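Local coordinates for formyltransferase (PDB 4NV1), which is a dimeric enzyme of the formyltransferase family, with dTDP-4-amino-4,6-dideoxyglucose bound in a pocket to which both of its family regions contribute, at residues 98-102 with 113-117; 104-109 with 188-194; 142-148 with 213-218. All coordinates share one frame; numbering follows the deposited sequence.

Contact 1 of 3, residues 98-102 with 113-117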
# COMPACT_ATOMS: atom_id res chain seq x y z
N ASN A 98 -24.72 -5.83 15.65
CA ASN A 98 -26.14 -5.69 15.32
C ASN A 98 -26.81 -4.53 16.08
O ASN A 98 -26.49 -4.30 17.23
CB ASN A 98 -26.88 -6.96 15.73
CG ASN A 98 -26.55 -8.17 14.84
OD1 ASN A 98 -27.11 -9.26 15.02
ND2 ASN A 98 -25.68 -7.98 13.85
N PRO A 99 -27.71 -3.78 15.44
CA PRO A 99 -28.22 -4.09 14.13
C PRO A 99 -27.53 -3.31 13.00
O PRO A 99 -28.15 -3.14 11.97
CB PRO A 99 -29.62 -3.55 14.21
CG PRO A 99 -29.45 -2.29 15.03
CD PRO A 99 -28.53 -2.76 16.11
N TYR A 100 -26.33 -2.77 13.22
CA TYR A 100 -25.62 -1.95 12.21
C TYR A 100 -24.77 -2.75 11.19
O TYR A 100 -23.98 -3.59 11.57
CB TYR A 100 -24.75 -0.90 12.87
CG TYR A 100 -25.41 -0.10 13.99
CD1 TYR A 100 -25.15 -0.47 15.30
CD2 TYR A 100 -26.22 1.01 13.77
CE1 TYR A 100 -25.71 0.21 16.35
CE2 TYR A 100 -26.81 1.72 14.83
CZ TYR A 100 -26.52 1.33 16.13
OH TYR A 100 -27.05 1.92 17.28
N ASN A 101 -25.03 -2.52 9.92
CA ASN A 101 -24.26 -3.05 8.77
C ASN A 101 -24.38 -4.56 8.80
O ASN A 101 -23.40 -5.26 8.89
CB ASN A 101 -22.80 -2.60 8.79
CG ASN A 101 -22.67 -1.15 8.39
OD1 ASN A 101 -23.39 -0.69 7.51
ND2 ASN A 101 -21.74 -0.44 9.01
N ARG A 102 -25.63 -5.00 8.94
CA ARG A 102 -25.96 -6.40 8.88
C ARG A 102 -25.65 -6.82 7.46
O ARG A 102 -25.68 -6.02 6.52
CB ARG A 102 -27.45 -6.64 9.25
CG ARG A 102 -27.65 -6.35 10.73
CD ARG A 102 -29.08 -6.05 11.14
NE ARG A 102 -29.97 -7.01 10.52
CZ ARG A 102 -30.89 -6.72 9.61
NH1 ARG A 102 -31.10 -5.46 9.25
NH2 ARG A 102 -31.62 -7.72 9.10
N ASN A 113 -18.94 4.16 6.22
CA ASN A 113 -20.13 4.87 6.64
C ASN A 113 -20.20 5.26 8.09
O ASN A 113 -21.13 5.86 8.47
CB ASN A 113 -21.37 4.13 6.17
CG ASN A 113 -21.65 2.84 6.93
OD1 ASN A 113 -21.31 2.66 8.09
ND2 ASN A 113 -22.34 1.95 6.25
N LYS A 114 -19.20 4.94 8.89
CA LYS A 114 -19.07 5.23 10.29
C LYS A 114 -20.10 4.70 11.26
O LYS A 114 -19.97 5.03 12.41
CB LYS A 114 -18.84 6.73 10.58
CG LYS A 114 -18.03 7.44 9.52
CD LYS A 114 -16.65 6.80 9.44
CE LYS A 114 -15.74 7.49 8.43
NZ LYS A 114 -14.39 6.88 8.65
N LEU A 115 -21.05 3.85 10.85
CA LEU A 115 -21.82 3.08 11.85
C LEU A 115 -20.93 2.21 12.74
O LEU A 115 -19.90 1.71 12.28
CB LEU A 115 -22.89 2.28 11.12
CG LEU A 115 -23.90 3.23 10.42
CD1 LEU A 115 -25.01 2.42 9.79
CD2 LEU A 115 -24.51 4.28 11.37
N PRO A 116 -21.26 2.08 14.04
CA PRO A 116 -20.50 1.15 14.87
C PRO A 116 -20.21 -0.22 14.24
O PRO A 116 -21.00 -0.77 13.48
CB PRO A 116 -21.45 0.91 16.03
CG PRO A 116 -22.05 2.25 16.22
CD PRO A 116 -22.41 2.57 14.79
N ILE A 117 -19.12 -0.80 14.69
CA ILE A 117 -18.70 -2.14 14.28
C ILE A 117 -18.22 -2.76 15.57
O ILE A 117 -17.75 -2.11 16.50
CB ILE A 117 -17.53 -2.03 13.24
CG1 ILE A 117 -17.01 -3.41 12.82
CG2 ILE A 117 -16.35 -1.32 13.89
CD1 ILE A 117 -18.00 -4.20 12.02
O HOH W 1 -21.56 -3.25 12.60
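Asn101 and Asn113 face each other and join amide to amide, their planes only 25° apart. Asn113 ND2 gives a nearly straight bond to Asn101 OD1 at 3.1 Å, and Asn101 ND2 returns one to Asn113 OD1, lying in that carbonyl's plane on a lone pair. Asn113 OD1 is gripped twice, since it also takes the backbone N of Leu115 at 3.0 Å in an Asx turn. The side chain can close that turn because CG sits between the backbone N and carbonyl carbon (chi1 72°). This is the tight, polar part, with Asn101 buried and its OD1 also held by Asn186. The other half is looser and partly exposed. Here Pro116 CD stands over the centre of the Tyr100 ring, 4.1 Å from the centroid in a CH-pi contact, while Pro99 CD lies over the opposite face. Tyr100 CB and Leu115 CB meet at 4.1 Å, and one water donates to both Tyr100 O and Pro116 O. The contact joins the loop following strand 89-94 to the turn that leads from the C-terminal end of helix 106-113 into strand 117-123, beside the short parallel pair 102-103 and 185-186.

Contact 2 of 3, residues 104-109 with 188-194. With 0FX (dTDP-4-amino-4,6-dideoxyglucose), chain I.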
# COMPACT_ATOMS: atom_id res chain seq x y z
N TRP A 104 -23.19 -8.29 4.44
CA TRP A 104 -21.81 -8.54 4.00
C TRP A 104 -20.72 -7.51 4.40
O TRP A 104 -20.90 -6.30 4.24
CB TRP A 104 -21.80 -8.79 2.48
CG TRP A 104 -22.11 -10.23 2.25
CD1 TRP A 104 -23.33 -10.84 2.33
CD2 TRP A 104 -21.15 -11.27 2.02
NE1 TRP A 104 -23.19 -12.19 2.12
CE2 TRP A 104 -21.87 -12.47 1.93
CE3 TRP A 104 -19.76 -11.29 1.86
CZ2 TRP A 104 -21.23 -13.69 1.67
CZ3 TRP A 104 -19.14 -12.50 1.63
CH2 TRP A 104 -19.87 -13.68 1.53
N PHE A 105 -19.61 -8.04 4.92
CA PHE A 105 -18.39 -7.33 5.26
C PHE A 105 -18.68 -6.06 6.04
O PHE A 105 -18.34 -4.97 5.59
CB PHE A 105 -17.63 -7.00 4.00
CG PHE A 105 -17.20 -8.23 3.22
CD1 PHE A 105 -17.04 -8.14 1.85
CD2 PHE A 105 -16.98 -9.46 3.82
CE1 PHE A 105 -16.68 -9.25 1.10
CE2 PHE A 105 -16.60 -10.58 3.08
CZ PHE A 105 -16.43 -10.46 1.71
N PRO A 106 -19.29 -6.23 7.20
CA PRO A 106 -19.69 -5.17 8.15
C PRO A 106 -18.58 -4.22 8.41
O PRO A 106 -18.81 -3.00 8.33
CB PRO A 106 -20.11 -5.92 9.40
CG PRO A 106 -19.65 -7.35 9.21
CD PRO A 106 -19.53 -7.59 7.74
N GLN A 107 -17.37 -4.72 8.65
CA GLN A 107 -16.27 -3.82 8.94
C GLN A 107 -15.89 -2.91 7.75
O GLN A 107 -15.57 -1.73 7.93
CB GLN A 107 -15.04 -4.48 9.60
CG GLN A 107 -14.06 -5.16 8.65
CD GLN A 107 -14.65 -6.37 8.04
OE1 GLN A 107 -15.72 -6.82 8.45
NE2 GLN A 107 -13.92 -6.98 7.09
N VAL A 108 -16.01 -3.42 6.52
CA VAL A 108 -15.75 -2.58 5.37
C VAL A 108 -16.72 -1.42 5.37
O VAL A 108 -16.31 -0.25 5.33
CB VAL A 108 -15.84 -3.34 4.06
CG1 VAL A 108 -15.64 -2.38 2.91
CG2 VAL A 108 -14.82 -4.46 3.99
N PHE A 109 -17.99 -1.73 5.43
CA PHE A 109 -19.04 -0.69 5.46
C PHE A 109 -18.86 0.24 6.66
O PHE A 109 -19.13 1.41 6.51
CB PHE A 109 -20.45 -1.33 5.42
CG PHE A 109 -20.82 -1.82 4.07
CD1 PHE A 109 -20.51 -3.09 3.68
CD2 PHE A 109 -21.41 -0.96 3.17
CE1 PHE A 109 -20.77 -3.49 2.39
CE2 PHE A 109 -21.64 -1.34 1.89
CZ PHE A 109 -21.37 -2.64 1.51
N ILE A 188 -24.42 -8.64 -0.84
CA ILE A 188 -23.15 -8.86 -1.55
C ILE A 188 -23.04 -8.05 -2.85
O ILE A 188 -21.95 -7.71 -3.30
CB ILE A 188 -22.91 -10.37 -1.79
CG1 ILE A 188 -21.46 -10.62 -2.24
CG2 ILE A 188 -23.92 -10.91 -2.80
CD1 ILE A 188 -20.79 -11.76 -1.52
N HIS A 189 -24.18 -7.70 -3.45
CA HIS A 189 -24.25 -6.76 -4.55
C HIS A 189 -23.93 -5.36 -4.06
O HIS A 189 -23.36 -4.60 -4.82
CB HIS A 189 -25.66 -6.80 -5.14
CG HIS A 189 -25.91 -5.87 -6.30
ND1 HIS A 189 -25.54 -6.17 -7.60
CD2 HIS A 189 -26.60 -4.70 -6.37
CE1 HIS A 189 -25.93 -5.20 -8.41
NE2 HIS A 189 -26.58 -4.30 -7.69
N ASP A 190 -24.31 -4.98 -2.84
CA ASP A 190 -23.98 -3.63 -2.39
C ASP A 190 -22.46 -3.51 -2.34
O ASP A 190 -21.93 -2.48 -2.71
CB ASP A 190 -24.56 -3.30 -1.02
CG ASP A 190 -26.06 -3.05 -1.05
OD1 ASP A 190 -26.57 -2.35 -1.95
OD2 ASP A 190 -26.73 -3.54 -0.12
N TYR A 191 -21.78 -4.57 -1.91
CA TYR A 191 -20.34 -4.62 -1.83
C TYR A 191 -19.76 -4.49 -3.25
O TYR A 191 -18.96 -3.58 -3.55
CB TYR A 191 -19.88 -5.92 -1.13
CG TYR A 191 -18.38 -6.07 -1.06
CD1 TYR A 191 -17.63 -5.28 -0.20
CD2 TYR A 191 -17.70 -6.97 -1.89
CE1 TYR A 191 -16.26 -5.36 -0.17
CE2 TYR A 191 -16.32 -7.07 -1.87
CZ TYR A 191 -15.60 -6.26 -1.01
OH TYR A 191 -14.23 -6.32 -0.94
N LYS A 192 -20.22 -5.37 -4.14
CA LYS A 192 -19.69 -5.45 -5.50
C LYS A 192 -19.79 -4.13 -6.24
O LYS A 192 -18.85 -3.76 -6.92
CB LYS A 192 -20.26 -6.67 -6.25
CG LYS A 192 -19.57 -7.96 -5.80
CD LYS A 192 -20.00 -9.23 -6.56
CE LYS A 192 -18.89 -9.85 -7.43
NZ LYS A 192 -18.14 -10.98 -6.80
N ASN A 193 -20.83 -3.35 -6.03
CA ASN A 193 -20.91 -2.02 -6.59
C ASN A 193 -19.90 -0.99 -6.07
O ASN A 193 -19.84 0.09 -6.62
CB ASN A 193 -22.33 -1.46 -6.34
CG ASN A 193 -23.41 -2.24 -7.10
OD1 ASN A 193 -23.18 -2.75 -8.20
ND2 ASN A 193 -24.58 -2.33 -6.50
N MET A 194 -19.21 -1.26 -4.98
CA MET A 194 -18.25 -0.31 -4.42
C MET A 194 -16.85 -0.63 -4.90
O MET A 194 -15.92 0.13 -4.67
CB MET A 194 -18.17 -0.44 -2.90
CG MET A 194 -19.44 -0.25 -2.12
SD MET A 194 -19.02 0.26 -0.45
CE MET A 194 -18.32 -1.28 0.14
O4P 0FX I . -15.75 -14.37 7.57
P2 0FX I . -15.15 -15.67 6.97
O3P 0FX I . -14.00 -16.49 7.53
O1G 0FX I . -16.16 -16.39 5.97
C1G 0FX I . -17.33 -17.01 6.44
C2G 0FX I . -17.96 -17.41 5.12
O2G 0FX I . -16.98 -17.93 4.21
C3G 0FX I . -18.65 -16.24 4.45
O3G 0FX I . -19.33 -16.87 3.34
C4G 0FX I . -19.56 -15.55 5.48
N4A 0FX I . -20.35 -14.47 4.91
C5G 0FX I . -18.79 -15.03 6.70
C6G 0FX I . -19.73 -14.41 7.73
O5G 0FX I . -18.12 -16.16 7.28
OPP 0FX I . -14.12 -15.54 5.76
P 0FX I . -14.06 -14.69 4.42
O1P 0FX I . -14.98 -15.13 3.30
O2P 0FX I . -12.54 -14.72 4.46
O5 0FX I . -14.30 -13.13 4.75
C5 0FX I . -13.46 -12.53 5.75
C4 0FX I . -13.10 -11.10 5.40
O4 0FX I . -12.14 -11.10 4.35
C3 0FX I . -14.22 -10.23 4.90
O3 0FX I . -14.84 -9.48 5.96
C2 0FX I . -13.50 -9.19 4.04
C1 0FX I . -12.31 -9.99 3.50
N11 0FX I . -12.55 -10.32 2.09
C61 0FX I . -13.14 -11.48 1.76
C51 0FX I . -13.38 -11.79 0.44
C5A 0FX I . -14.09 -13.03 -0.06
C21 0FX I . -12.15 -9.45 1.13
O21 0FX I . -11.51 -8.30 1.43
N31 0FX I . -12.31 -9.71 -0.17
C41 0FX I . -12.92 -10.87 -0.48
O41 0FX I . -13.17 -11.20 -1.74
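The two backbones come closest at Trp104 and Ile188, whose CA atoms are 5.7 Å apart, just beyond the short parallel strands 102-103 and 185-186. From there the 104-109 segment turns through Phe105, the N-cap of helix 106-113, whose O accepts from Phe109 N at 3.3 Å, while the 188-194 segment is already helical. With CG1 of Ile188 anti to the backbone N (chi1 -167°), CD1 lies over the six-membered ring of Trp104, 3.4 Å from its centroid and almost on the normal. N4A of dTDP-4-amino-4,6-dideoxyglucose lies over the opposite face, 3.4 Å from Trp104 CZ2. Phe105 and Tyr191 form a T-shaped pair: the CD1 edge of Phe105 is directed at the centre of the Tyr191 face, with planes at 82° and centroids 4.7 Å apart. Here the formyl transferase region and the C-terminal dimerization region of the chain meet, and both supply walls of the ligand pocket. One face of Phe105 is covered by the ligand's C2, the other by Trp104 CE3. Farther along the helices, Met194 bends at its thioether to put CE over Phe109, 3.6 Å from CZ, a Met-aromatic contact in which SD stands obliquely; Val108 CG1 touches the same methyl. Gln107 NE2, bonded also to Ser147, donates in a straight line to O3 of the ligand at 2.9 Å.

Contact 3 of 3, residues 142-148 with 213-218. With 0FX (dTDP-4-amino-4,6-dideoxyglucose), chain I.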
# COMPACT_ATOMS: atom_id res chain seq x y z
N ASN A 142 -9.46 2.65 14.41
CA ASN A 142 -8.43 3.70 14.33
C ASN A 142 -8.02 4.18 12.93
O ASN A 142 -8.21 3.47 11.92
CB ASN A 142 -7.23 3.20 15.12
CG ASN A 142 -7.57 2.95 16.58
OD1 ASN A 142 -8.22 3.77 17.21
ND2 ASN A 142 -7.16 1.81 17.11
N SER A 143 -7.40 5.36 12.86
CA SER A 143 -7.08 6.00 11.56
C SER A 143 -6.19 5.14 10.67
O SER A 143 -6.30 5.21 9.45
CB SER A 143 -6.36 7.33 11.75
OG SER A 143 -5.18 7.10 12.49
N PHE A 144 -5.35 4.33 11.30
CA PHE A 144 -4.29 3.64 10.65
C PHE A 144 -4.63 2.18 10.31
O PHE A 144 -3.77 1.44 9.86
CB PHE A 144 -3.07 3.72 11.53
CG PHE A 144 -3.29 3.27 12.94
CD1 PHE A 144 -3.56 4.19 13.96
CD2 PHE A 144 -3.06 1.94 13.30
CE1 PHE A 144 -3.69 3.79 15.27
CE2 PHE A 144 -3.19 1.53 14.63
CZ PHE A 144 -3.52 2.45 15.61
N GLU A 145 -5.89 1.79 10.40
CA GLU A 145 -6.33 0.42 10.26
C GLU A 145 -7.05 0.25 8.97
O GLU A 145 -7.69 1.19 8.52
CB GLU A 145 -7.34 0.05 11.36
CG GLU A 145 -6.71 0.12 12.72
CD GLU A 145 -7.58 -0.22 13.92
OE1 GLU A 145 -8.80 -0.07 13.81
OE2 GLU A 145 -6.96 -0.57 14.97
N ASN A 146 -6.92 -0.93 8.40
CA ASN A 146 -7.68 -1.32 7.24
C ASN A 146 -8.74 -2.39 7.59
O ASN A 146 -8.91 -2.78 8.76
CB ASN A 146 -6.70 -1.82 6.15
CG ASN A 146 -5.90 -3.03 6.59
OD1 ASN A 146 -6.33 -3.80 7.45
ND2 ASN A 146 -4.69 -3.19 6.04
N SER A 147 -9.44 -2.90 6.58
CA SER A 147 -10.38 -3.98 6.80
C SER A 147 -9.79 -5.16 7.53
O SER A 147 -10.50 -5.79 8.34
CB SER A 147 -11.12 -4.43 5.54
OG SER A 147 -11.79 -5.71 5.69
N PHE A 148 -8.52 -5.46 7.29
CA PHE A 148 -7.96 -6.66 7.87
C PHE A 148 -7.71 -6.42 9.34
O PHE A 148 -8.00 -7.29 10.15
CB PHE A 148 -6.68 -7.20 7.20
CG PHE A 148 -5.98 -8.25 8.02
CD1 PHE A 148 -6.06 -9.59 7.69
CD2 PHE A 148 -5.26 -7.89 9.14
CE1 PHE A 148 -5.43 -10.56 8.45
CE2 PHE A 148 -4.62 -8.86 9.92
CZ PHE A 148 -4.71 -10.20 9.57
N ARG A 213 -8.65 2.19 2.52
CA ARG A 213 -8.42 1.31 3.63
C ARG A 213 -9.53 0.31 3.93
O ARG A 213 -9.25 -0.86 4.30
CB ARG A 213 -7.88 2.03 4.86
CG ARG A 213 -8.95 2.77 5.68
CD ARG A 213 -8.30 3.82 6.54
NE ARG A 213 -9.21 4.70 7.27
CZ ARG A 213 -9.50 4.58 8.56
NH1 ARG A 213 -9.06 3.55 9.24
NH2 ARG A 213 -10.28 5.46 9.18
N ALA A 214 -10.78 0.70 3.70
CA ALA A 214 -11.90 -0.22 3.92
C ALA A 214 -11.84 -1.38 2.91
O ALA A 214 -12.28 -2.48 3.18
CB ALA A 214 -13.25 0.48 3.74
N MET A 215 -11.28 -1.13 1.73
CA MET A 215 -11.14 -2.14 0.69
C MET A 215 -9.83 -2.93 0.66
O MET A 215 -9.66 -3.77 -0.24
CB MET A 215 -11.34 -1.48 -0.68
CG MET A 215 -12.68 -0.83 -0.94
SD MET A 215 -14.12 -1.91 -0.91
CE MET A 215 -14.09 -2.62 -2.52
N THR A 216 -8.99 -2.71 1.66
CA THR A 216 -7.71 -3.34 1.82
C THR A 216 -7.71 -4.41 2.90
O THR A 216 -7.90 -4.14 4.11
CB THR A 216 -6.56 -2.32 2.03
OG1 THR A 216 -6.56 -1.33 0.97
CG2 THR A 216 -5.23 -3.04 2.06
N HIS A 217 -7.54 -5.64 2.43
CA HIS A 217 -7.65 -6.83 3.25
C HIS A 217 -6.81 -7.94 2.56
O HIS A 217 -7.40 -8.72 1.81
CB HIS A 217 -9.11 -7.23 3.37
CG HIS A 217 -9.40 -8.16 4.52
ND1 HIS A 217 -10.32 -7.87 5.51
CD2 HIS A 217 -8.86 -9.36 4.86
CE1 HIS A 217 -10.33 -8.84 6.40
NE2 HIS A 217 -9.45 -9.75 6.03
N PRO A 218 -5.48 -7.97 2.81
CA PRO A 218 -4.69 -9.03 2.19
C PRO A 218 -5.29 -10.38 2.58
O PRO A 218 -5.77 -10.55 3.70
CB PRO A 218 -3.30 -8.86 2.79
CG PRO A 218 -3.23 -7.47 3.23
CD PRO A 218 -4.64 -7.11 3.67
O4P 0FX I . -15.75 -14.37 7.57
P2 0FX I . -15.15 -15.67 6.97
O3P 0FX I . -14.00 -16.49 7.53
O1G 0FX I . -16.16 -16.39 5.97
C1G 0FX I . -17.33 -17.01 6.44
C2G 0FX I . -17.96 -17.41 5.12
O2G 0FX I . -16.98 -17.93 4.21
C3G 0FX I . -18.65 -16.24 4.45
O3G 0FX I . -19.33 -16.87 3.34
C4G 0FX I . -19.56 -15.55 5.48
N4A 0FX I . -20.35 -14.47 4.91
C5G 0FX I . -18.79 -15.03 6.70
C6G 0FX I . -19.73 -14.41 7.73
O5G 0FX I . -18.12 -16.16 7.28
OPP 0FX I . -14.12 -15.54 5.76
P 0FX I . -14.06 -14.69 4.42
O1P 0FX I . -14.98 -15.13 3.30
O2P 0FX I . -12.54 -14.72 4.46
O5 0FX I . -14.30 -13.13 4.75
C5 0FX I . -13.46 -12.53 5.75
C4 0FX I . -13.10 -11.10 5.40
O4 0FX I . -12.14 -11.10 4.35
C3 0FX I . -14.22 -10.23 4.90
O3 0FX I . -14.84 -9.48 5.96
C2 0FX I . -13.50 -9.19 4.04
C1 0FX I . -12.31 -9.99 3.50
N11 0FX I . -12.55 -10.32 2.09
C61 0FX I . -13.14 -11.48 1.76
C51 0FX I . -13.38 -11.79 0.44
C5A 0FX I . -14.09 -13.03 -0.06
C21 0FX I . -12.15 -9.45 1.13
O21 0FX I . -11.51 -8.30 1.43
N31 0FX I . -12.31 -9.71 -0.17
C41 0FX I . -12.92 -10.87 -0.48
O41 0FX I . -13.17 -11.20 -1.74
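His217 has one imidazole face over Phe148 CA, in the first turn of helix 147-170. Against the opposite face lies the sugar ring next to the ligand's base, C1 of dTDP-4-amino-4,6-dideoxyglucose sitting over the ring centre, 3.6 Å from His217 CG, so the imidazole is clasped between helix and ligand. The 142-148 segment reaches this helix through a type I beta turn, Asn142 to Glu145, followed by the N-cap residue Asn146; OD1 of Asn146 takes Asp149 N and, weakly, Phe148 N. In the plane of the imidazole, Ser147 OG meets His217 ND1 at 2.6 Å, a short hydrogen bond in which either may donate. OG lies anti to the backbone N of Ser147 (chi1 165°), which carries it to that ring edge. The Phe148 ring stands edge toward the His217 face, offset, with planes at 70°, and its CB packs on Pro218 CD. At the other end Arg213, reaching out nearly straight along its CG-CD-NE chain, pushes its guanidinium into the beta turn. NH1 donates to Glu145 O at 2.8 Å in the guanidinium plane, and to Asn142 O at the same length but tilted out of that plane, while Ser143 O lies over a guanidinium face. NE forms a salt bridge with Asp210, a second hold on the guanidinium beside the NH1 bonds. The turn also reaches the dimer partner, Ser143 OG bonding to Asp227 of the second subunit. Where helix 205-214 ends, Arg213 O accepts Ser147 N at 3.1 Å and Thr216 N at 3.2 Å, the two donors coming from opposite faces of its carbonyl plane.

Contact 1 lies at the surface, whereas contacts 2 and 3 are partly buried and both touch dTDP-4-amino-4,6-dideoxyglucose. Helix 106-113 is shared: its end enters contact 1, its start contact 2, and its Val108 also packs against Ala214 and Ser147 of contact 3. The chemistry follows the place. Contact 1 pairs amides and sets Pro116 against the face of a partly exposed tyrosine; contact 2 is almost wholly aromatic and aliphatic; contact 3 relies on backbone carbonyls, an arginine and a histidine. Contacts 2 and 3 are joined through Gln107 and Ser147, while contacts 1 and 2 touch by packing. Of the three, it is contact 3 that reaches the second subunit.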